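Local coordinates for protein bicaudal C homolog 1 (Homo sapiens, PDB 6GY4), which probably binds RNA, this fragment being the first of its KH domains, the type I module found in many RNA-binding proteins, at residues Gln34-Glu39 with Glu76-Val81. Residues are numbered along the deposited sequence; the frame is centred on the assembly and turned at random.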
loop_
_atom_site.group_PDB
_atom_site.type_symbol
_atom_site.label_atom_id
_atom_site.label_comp_id
_atom_site.label_asym_id
_atom_site.label_seq_id
_atom_site.Cartn_x
_atom_site.Cartn_y
_atom_site.Cartn_z
ATOM N N GLN A 34 -5.076 6.171 0.190
ATOM C CA GLN A 34 -6.504 6.214 -0.108
ATOM C C GLN A 34 -6.751 6.406 -1.597
ATOM O O GLN A 34 -7.802 6.004 -2.108
ATOM C CB GLN A 34 -7.184 7.325 0.696
ATOM C CG GLN A 34 -6.805 7.359 2.169
ATOM C CD GLN A 34 -7.625 8.360 2.961
ATOM O OE1 GLN A 34 -8.850 8.259 3.028
ATOM N NE2 GLN A 34 -6.953 9.338 3.562
ATOM N N LYS A 35 -5.802 7.015 -2.311
ATOM C CA LYS A 35 -5.932 7.098 -3.759
ATOM C C LYS A 35 -5.808 5.719 -4.391
ATOM O O LYS A 35 -6.576 5.372 -5.293
ATOM C CB LYS A 35 -4.885 8.054 -4.332
ATOM N N ILE A 36 -4.849 4.917 -3.922
ATOM C CA ILE A 36 -4.711 3.551 -4.415
ATOM C C ILE A 36 -5.911 2.712 -4.000
ATOM O O ILE A 36 -6.427 1.911 -4.789
ATOM C CB ILE A 36 -3.392 2.938 -3.916
ATOM C CG1 ILE A 36 -2.205 3.784 -4.372
ATOM C CG2 ILE A 36 -3.245 1.499 -4.403
ATOM C CD1 ILE A 36 -0.885 3.335 -3.810
ATOM N N MET A 37 -6.376 2.883 -2.760
ATOM C CA MET A 37 -7.522 2.117 -2.282
ATOM C C MET A 37 -8.773 2.441 -3.087
ATOM O O MET A 37 -9.534 1.542 -3.460
ATOM C CB MET A 37 -7.754 2.393 -0.797
ATOM C CG MET A 37 -6.763 1.719 0.131
ATOM S SD MET A 37 -7.013 2.218 1.844
ATOM C CE MET A 37 -8.744 1.809 2.059
ATOM N N GLU A 38 -9.009 3.726 -3.356
ATOM C CA GLU A 38 -10.160 4.104 -4.168
ATOM C C GLU A 38 -9.977 3.660 -5.614
ATOM O O GLU A 38 -10.935 3.223 -6.262
ATOM C CB GLU A 38 -10.386 5.613 -4.091
ATOM N N GLU A 39 -8.750 3.755 -6.132
ATOM C CA GLU A 39 -8.510 3.406 -7.528
ATOM C C GLU A 39 -8.589 1.901 -7.748
ATOM O O GLU A 39 -9.100 1.447 -8.777
ATOM C CB GLU A 39 -7.148 3.932 -7.976
ATOM C CG GLU A 39 -7.127 4.393 -9.414
ATOM C CD GLU A 39 -7.961 5.635 -9.618
ATOM O OE1 GLU A 39 -7.725 6.631 -8.903
ATOM O OE2 GLU A 39 -8.864 5.616 -10.482
ATOM N N GLU A 76 1.920 -3.354 -6.954
ATOM C CA GLU A 76 2.927 -2.835 -7.875
ATOM C C GLU A 76 3.139 -1.339 -7.673
ATOM O O GLU A 76 4.258 -0.838 -7.834
ATOM C CB GLU A 76 2.535 -3.137 -9.325
ATOM C CG GLU A 76 1.442 -2.239 -9.896
ATOM C CD GLU A 76 1.314 -2.352 -11.401
ATOM O OE1 GLU A 76 2.089 -3.120 -12.008
ATOM O OE2 GLU A 76 0.440 -1.671 -11.980
ATOM N N MET A 77 2.078 -0.615 -7.304
ATOM C CA MET A 77 2.192 0.826 -7.097
ATOM C C MET A 77 2.886 1.135 -5.776
ATOM O O MET A 77 3.800 1.964 -5.722
ATOM C CB MET A 77 0.805 1.474 -7.135
ATOM C CG MET A 77 0.035 1.294 -8.442
ATOM S SD MET A 77 -1.671 1.879 -8.306
ATOM C CE MET A 77 -2.392 1.242 -9.822
ATOM N N ILE A 78 2.455 0.475 -4.698
ATOM C CA ILE A 78 3.046 0.705 -3.383
ATOM C C ILE A 78 4.527 0.351 -3.390
ATOM O O ILE A 78 5.361 1.098 -2.862
ATOM C CB ILE A 78 2.275 -0.094 -2.314
ATOM C CG1 ILE A 78 0.827 0.397 -2.229
ATOM C CG2 ILE A 78 2.965 0.008 -0.960
ATOM C CD1 ILE A 78 -0.102 -0.543 -1.495
ATOM N N MET A 79 4.880 -0.782 -4.003
ATOM C CA MET A 79 6.269 -1.228 -3.979
ATOM C C MET A 79 7.181 -0.319 -4.791
ATOM O O MET A 79 8.372 -0.216 -4.482
ATOM C CB MET A 79 6.369 -2.667 -4.481
ATOM C CG MET A 79 5.892 -3.693 -3.473
ATOM S SD MET A 79 6.791 -3.556 -1.916
ATOM C CE MET A 79 8.449 -3.979 -2.444
ATOM N N SER A 80 6.660 0.339 -5.830
ATOM C CA SER A 80 7.501 1.251 -6.598
ATOM C C SER A 80 7.956 2.423 -5.738
ATOM O O SER A 80 9.086 2.904 -5.877
ATOM C CB SER A 80 6.753 1.742 -7.838
ATOM O OG SER A 80 5.538 2.379 -7.485
ATOM N N VAL A 81 7.093 2.881 -4.832
ATOM C CA VAL A 81 7.448 3.962 -3.920
ATOM C C VAL A 81 8.222 3.431 -2.722
ATOM O O VAL A 81 9.297 3.939 -2.387
ATOM C CB VAL A 81 6.183 4.719 -3.482
ATOM C CG1 VAL A 81 6.508 5.692 -2.360
ATOM C CG2 VAL A 81 5.564 5.452 -4.666
#
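Where 34-39 of helix 32-40 faces 76-81 of helix 68-81, the nearest CA atoms, those of I36 and M77, are 7.9 Å apart, far enough for side chains alone to meet. I36 carries the 34-39 side of the contact. With CG1 anti to its carbonyl carbon and the chain extended beyond it (chi2 174°), its terminal CD1 is carried across to the other helix. There this methyl faces two successive residues: it lies 3.7 Å from CG1 of I78, on the flank of that side chain, and 4.2 Å from CB of M77, at the root of the other. The I36 and M77 side chains pass each other in opposite directions, and the thioether SD of M77 lies 4.2 Å from I36 CG2. The CB of I78 points neither toward 34-39 nor away from it, but the outer part of the side chain comes nearer; I78 also touches I44 of strand 43-45, as does M37, so both helices share one neighbour in the sheet. The fold is the type I KH arrangement, a three-stranded antiparallel sheet of order 1-3-2 with helices packed against it. I36 and I78 are buried and M77 is partly exposed. The two segments together bury 153 Å², nearly all of it on these three apolar residues, which implies a small hydrophobic contact held by dispersion and exclusion of water, with no polar pair between the segments.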